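Local coordinates for protein structure-specific endonuclease subunit slx4 (Schizosaccharomyces pombe, PDB 4ZDT) that serves as the regulatory subunit of the slx1-slx4 structure-specific endonuclease, which resolves branched DNA structures arising in DNA repair and recombination, at residues R10-V15 against K56-K61. Numbering follows the deposited sequence.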
loop_
_atom_site.group_PDB
_atom_site.type_symbol
_atom_site.label_atom_id
_atom_site.label_comp_id
_atom_site.label_asym_id
_atom_site.label_seq_id
_atom_site.Cartn_x
_atom_site.Cartn_y
_atom_site.Cartn_z
ATOM N N ARG B 10 -3.038 -9.411 -10.635
ATOM C CA ARG B 10 -2.677 -9.951 -9.328
ATOM C C ARG B 10 -1.155 -10.027 -9.171
ATOM O O ARG B 10 -0.619 -9.702 -8.112
ATOM C CB ARG B 10 -3.323 -11.331 -9.130
ATOM C CG ARG B 10 -3.150 -11.923 -7.718
ATOM C CD ARG B 10 -3.835 -13.289 -7.626
ATOM N NE ARG B 10 -3.871 -13.835 -6.267
ATOM C CZ ARG B 10 -2.831 -14.377 -5.634
ATOM N NH1 ARG B 10 -1.630 -14.431 -6.205
ATOM N NH2 ARG B 10 -2.989 -14.858 -4.411
ATOM N N ALA B 11 -0.473 -10.434 -10.250
ATOM C CA ALA B 11 0.979 -10.461 -10.300
ATOM C C ALA B 11 1.607 -9.083 -10.063
ATOM O O ALA B 11 2.631 -8.986 -9.371
ATOM C CB ALA B 11 1.467 -11.054 -11.629
ATOM N N ILE B 12 1.004 -8.017 -10.609
ATOM C CA ILE B 12 1.524 -6.662 -10.357
ATOM C C ILE B 12 1.399 -6.352 -8.850
ATOM O O ILE B 12 2.365 -5.890 -8.221
ATOM C CB ILE B 12 0.823 -5.561 -11.210
ATOM C CG1 ILE B 12 0.990 -5.823 -12.727
ATOM C CG2 ILE B 12 1.356 -4.156 -10.856
ATOM C CD1 ILE B 12 -0.045 -5.068 -13.601
ATOM N N SER B 13 0.221 -6.634 -8.276
ATOM C CA SER B 13 0.001 -6.405 -6.849
ATOM C C SER B 13 1.012 -7.185 -6.004
ATOM O O SER B 13 1.568 -6.641 -5.035
ATOM C CB SER B 13 -1.431 -6.756 -6.441
ATOM O OG SER B 13 -2.377 -5.955 -7.162
ATOM N N GLN B 14 1.246 -8.449 -6.373
ATOM C CA GLN B 14 2.193 -9.290 -5.652
ATOM C C GLN B 14 3.598 -8.732 -5.686
ATOM O O GLN B 14 4.287 -8.763 -4.668
ATOM C CB GLN B 14 2.164 -10.757 -6.119
ATOM C CG GLN B 14 0.854 -11.471 -5.814
ATOM C CD GLN B 14 0.512 -11.479 -4.332
ATOM O OE1 GLN B 14 1.270 -12.003 -3.506
ATOM N NE2 GLN B 14 -0.629 -10.906 -3.987
ATOM N N VAL B 15 4.029 -8.187 -6.823
ATOM C CA VAL B 15 5.357 -7.589 -6.887
ATOM C C VAL B 15 5.480 -6.344 -5.990
ATOM O O VAL B 15 6.484 -6.156 -5.260
ATOM C CB VAL B 15 5.766 -7.232 -8.335
ATOM C CG1 VAL B 15 7.065 -6.491 -8.319
ATOM C CG2 VAL B 15 5.898 -8.519 -9.198
ATOM N N LYS B 56 -1.975 0.825 -16.504
ATOM C CA LYS B 56 -3.040 1.820 -16.399
ATOM C C LYS B 56 -4.339 1.209 -15.885
ATOM O O LYS B 56 -4.996 1.804 -15.014
ATOM C CB LYS B 56 -3.243 2.558 -17.728
ATOM C CG LYS B 56 -2.018 3.363 -18.148
ATOM C CD LYS B 56 -2.118 3.887 -19.578
ATOM C CE LYS B 56 -0.897 4.747 -19.901
ATOM N NZ LYS B 56 -0.901 5.221 -21.324
ATOM N N SER B 57 -4.709 0.032 -16.400
ATOM C CA SER B 57 -5.955 -0.619 -15.980
ATOM C C SER B 57 -5.858 -1.124 -14.550
ATOM O O SER B 57 -6.832 -1.069 -13.804
ATOM C CB SER B 57 -6.397 -1.752 -16.933
ATOM O OG SER B 57 -5.436 -2.798 -17.023
ATOM N N TRP B 58 -4.675 -1.611 -14.176
ATOM C CA TRP B 58 -4.404 -2.033 -12.808
ATOM C C TRP B 58 -4.556 -0.833 -11.868
ATOM O O TRP B 58 -5.293 -0.911 -10.890
ATOM C CB TRP B 58 -3.001 -2.662 -12.711
ATOM C CG TRP B 58 -2.623 -3.117 -11.341
ATOM C CD1 TRP B 58 -2.963 -4.292 -10.726
ATOM C CD2 TRP B 58 -1.814 -2.395 -10.411
ATOM N NE1 TRP B 58 -2.421 -4.333 -9.455
ATOM C CE2 TRP B 58 -1.708 -3.179 -9.246
ATOM C CE3 TRP B 58 -1.156 -1.157 -10.458
ATOM C CZ2 TRP B 58 -0.971 -2.764 -8.119
ATOM C CZ3 TRP B 58 -0.416 -0.751 -9.350
ATOM C CH2 TRP B 58 -0.332 -1.560 -8.198
ATOM N N CYS B 59 -3.891 0.277 -12.189
ATOM C CA CYS B 59 -3.971 1.485 -11.365
ATOM C C CYS B 59 -5.416 1.949 -11.208
ATOM O O CYS B 59 -5.860 2.269 -10.090
ATOM C CB CYS B 59 -3.122 2.641 -11.926
ATOM S SG CYS B 59 -1.320 2.466 -11.898
ATOM N N ASP B 60 -6.160 1.977 -12.320
ATOM C CA ASP B 60 -7.545 2.454 -12.290
ATOM C C ASP B 60 -8.390 1.557 -11.416
ATOM O O ASP B 60 -9.218 2.045 -10.660
ATOM C CB ASP B 60 -8.154 2.533 -13.700
ATOM C CG ASP B 60 -9.444 3.348 -13.742
ATOM O OD1 ASP B 60 -9.508 4.425 -13.096
ATOM O OD2 ASP B 60 -10.393 2.914 -14.426
ATOM N N LYS B 61 -8.172 0.246 -11.501
ATOM C CA LYS B 61 -8.978 -0.719 -10.764
ATOM C C LYS B 61 -8.652 -0.762 -9.258
ATOM O O LYS B 61 -9.544 -0.971 -8.434
ATOM C CB LYS B 61 -8.832 -2.110 -11.393
ATOM C CG LYS B 61 -9.530 -3.251 -10.675
ATOM C CD LYS B 61 -11.001 -3.323 -11.040
ATOM C CE LYS B 61 -11.675 -4.529 -10.416
ATOM N NZ LYS B 61 -11.048 -5.828 -10.856
#
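I12 and S13 meet the indole of W58 in a buried helix-helix contact that joins the first and last helices, 3-18 and 52-62, of the C-terminal Slx4 domain. Between residues 10-15 and 56-61, W58 is the residue of the second helix that makes the contact. S57 OG hydrogen-bonds H9 NE2, a second link between the same helices. With chi1 at 179°, W58 carries its indole away from its own backbone N and across to helix 3-18. I12 covers one face of the ring. Its CG2 lies over the middle of the indole, 3.6 Å from the centroid of the six-membered ring and 13° off the normal, a CH-pi contact. The other branch of I12 reaches back along the tryptophan, with CD1 3.9 Å from W58 CB. F39 of helix 36-45 also packs on I12. S13 sits at the ring edge. W58 NE1 donates to S13 OG at 2.8 Å, with an N-H...O angle of 157° and the oxygen in the ring plane. S13 OG also hydrogen-bonds C45 O of the Slx1 chain, and V47 of that chain packs on both S13 and W58. Replacing W58 with alanine removes the indole, and this would probably leave I12 CG2 without its aromatic face, S13 OG without the N-H donor, and a gap between the helices. The buried indole N-H is satisfied, and the same hydroxyl links the domain core to Slx1.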